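Local coordinates for protein enoyl-CoA hydratase, EchA12_1 (Mycobacterium marinum M, PDB 3QRE) that probably hydrates the double bond of enoyl-CoA thioesters in fatty acid metabolism, at residues A[124-128]-A[249-253]. Residues are numbered along the deposited sequence; the frame is centred on the assembly and turned at random.
Sequences HFVTM and YGDAT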
loop_
_atom_site.group_PDB
_atom_site.type_symbol
_atom_site.label_atom_id
_atom_site.label_comp_id
_atom_site.label_asym_id
_atom_site.label_seq_id
_atom_site.Cartn_x
_atom_site.Cartn_y
_atom_site.Cartn_z
ATOM N N HIS A 124 -6.692 7.400 -18.047
ATOM C CA HIS A 124 -5.334 7.344 -17.513
ATOM C C HIS A 124 -4.251 7.787 -18.509
ATOM O O HIS A 124 -3.080 7.441 -18.359
ATOM C CB HIS A 124 -5.031 5.914 -17.060
ATOM C CG HIS A 124 -4.962 4.944 -18.184
ATOM N ND1 HIS A 124 -5.877 4.948 -19.217
ATOM C CD2 HIS A 124 -4.105 3.927 -18.441
ATOM C CE1 HIS A 124 -5.593 3.972 -20.061
ATOM N NE2 HIS A 124 -4.518 3.341 -19.620
ATOM N N PHE A 125 -4.636 8.552 -19.520
ATOM C CA PHE A 125 -3.678 8.905 -20.564
ATOM C C PHE A 125 -2.500 9.750 -20.027
ATOM O O PHE A 125 -1.388 9.672 -20.536
ATOM C CB PHE A 125 -4.392 9.590 -21.746
ATOM C CG PHE A 125 -4.339 11.072 -21.695
ATOM C CD1 PHE A 125 -3.392 11.773 -22.464
ATOM C CD2 PHE A 125 -5.213 11.773 -20.891
ATOM C CE1 PHE A 125 -3.320 13.170 -22.406
ATOM C CE2 PHE A 125 -5.162 13.155 -20.837
ATOM C CZ PHE A 125 -4.196 13.863 -21.589
ATOM N N VAL A 126 -2.743 10.531 -18.979
ATOM C CA VAL A 126 -1.663 11.257 -18.280
ATOM C C VAL A 126 -0.523 10.351 -17.789
ATOM O O VAL A 126 0.667 10.759 -17.799
ATOM C CB VAL A 126 -2.235 12.167 -17.175
ATOM C CG1 VAL A 126 -1.203 12.535 -16.172
ATOM C CG2 VAL A 126 -2.811 13.441 -17.802
ATOM N N THR A 127 -0.867 9.121 -17.406
ATOM C CA THR A 127 0.138 8.159 -16.982
ATOM C C THR A 127 1.024 7.692 -18.124
ATOM O O THR A 127 2.056 7.093 -17.882
ATOM C CB THR A 127 -0.456 6.898 -16.286
ATOM O OG1 THR A 127 -0.996 6.004 -17.269
ATOM C CG2 THR A 127 -1.522 7.250 -15.233
ATOM N N MET A 128 0.641 7.950 -19.367
ATOM C CA MET A 128 1.428 7.447 -20.510
ATOM C C MET A 128 2.237 8.554 -21.183
ATOM O O MET A 128 2.835 8.341 -22.236
ATOM C CB MET A 128 0.503 6.747 -21.516
ATOM C CG MET A 128 -0.194 5.535 -20.895
ATOM S SD MET A 128 -1.269 4.573 -21.986
ATOM C CE MET A 128 -2.636 5.674 -22.349
ATOM N N TYR A 249 4.825 2.562 -14.071
ATOM C CA TYR A 249 3.500 2.083 -14.484
ATOM C C TYR A 249 3.591 0.719 -15.189
ATOM O O TYR A 249 2.761 -0.165 -14.968
ATOM C CB TYR A 249 2.795 3.131 -15.364
ATOM C CG TYR A 249 2.355 4.376 -14.594
ATOM C CD1 TYR A 249 1.268 4.331 -13.708
ATOM C CD2 TYR A 249 3.024 5.606 -14.751
ATOM C CE1 TYR A 249 0.848 5.494 -12.981
ATOM C CE2 TYR A 249 2.617 6.747 -14.059
ATOM C CZ TYR A 249 1.531 6.683 -13.163
ATOM O OH TYR A 249 1.120 7.817 -12.488
ATOM N N GLY A 250 4.618 0.555 -16.020
ATOM C CA GLY A 250 4.963 -0.751 -16.572
ATOM C C GLY A 250 3.944 -1.274 -17.570
ATOM O O GLY A 250 3.349 -0.500 -18.349
ATOM N N ASP A 251 3.774 -2.596 -17.536
ATOM C CA ASP A 251 2.831 -3.329 -18.381
ATOM C C ASP A 251 1.379 -2.980 -18.046
ATOM O O ASP A 251 0.481 -3.236 -18.854
ATOM C CB ASP A 251 3.044 -4.848 -18.218
ATOM N N ALA A 252 1.175 -2.388 -16.862
ATOM C CA ALA A 252 -0.155 -2.182 -16.264
ATOM C C ALA A 252 -1.105 -1.209 -17.003
ATOM O O ALA A 252 -2.332 -1.321 -16.869
ATOM C CB ALA A 252 -0.019 -1.783 -14.774
ATOM N N THR A 253 -0.544 -0.263 -17.763
ATOM C CA THR A 253 -1.332 0.709 -18.529
ATOM C C THR A 253 -1.771 0.127 -19.887
ATOM O O THR A 253 -2.657 0.685 -20.554
ATOM C CB THR A 253 -0.525 2.004 -18.758
ATOM O OG1 THR A 253 0.775 1.651 -19.246
ATOM C CG2 THR A 253 -0.369 2.812 -17.459
HETATM O O HOH W 1 0.870 10.253 -14.424
#
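T127 lies over the ring of Y249 where, in this crotonase-fold subunit, the 3-10 turn ahead of strand 133-137 meets the C-terminal end of helix 238-249. From CB outward, the atoms of T127 meet different partners. T127 CB sits above the middle of the tyrosine ring, 3.7 Å from the Y249 centroid and 9° off the ring normal, a CH-pi contact. T127 CG2, on the same side, lies above the CE1-CZ rim, 3.7 Å from Y249 CE1. T127 OG1, placed between the backbone N and the carbonyl carbon (chi1 78°), turns back to donate to H124 O at 2.8 Å, in the carbonyl plane. H124 O also accepts from T127 N, so it takes two hydrogen bonds from T127; that from OG1 holds the hydroxyl in this rotamer. T127 OG1 also touches residues 249-253, in van der Waals contact with T253 CG2 at 3.3 Å.

G250 leaves the helix with positive phi, and the chain curls round to bring T253 against H124 and M128. The M128 chain runs past T253 CB with CG and SD, then bends at chi3 to set CE above one face of the H124 imidazole, offset toward its rim. F176 stacks on that imidazole and W180 meets it edge-to-face, while W188 of a second subunit packs edge-to-face with Y249. At the phenol end, Y249 OH is 3.1 Å from a water that donates weakly to V126 O, an oxygen also hydrogen-bonded to K245 NZ. H124 NE2 points at T253 O in the imidazole plane, a nearly straight (163°) but weak hydrogen bond of 3.4 Å.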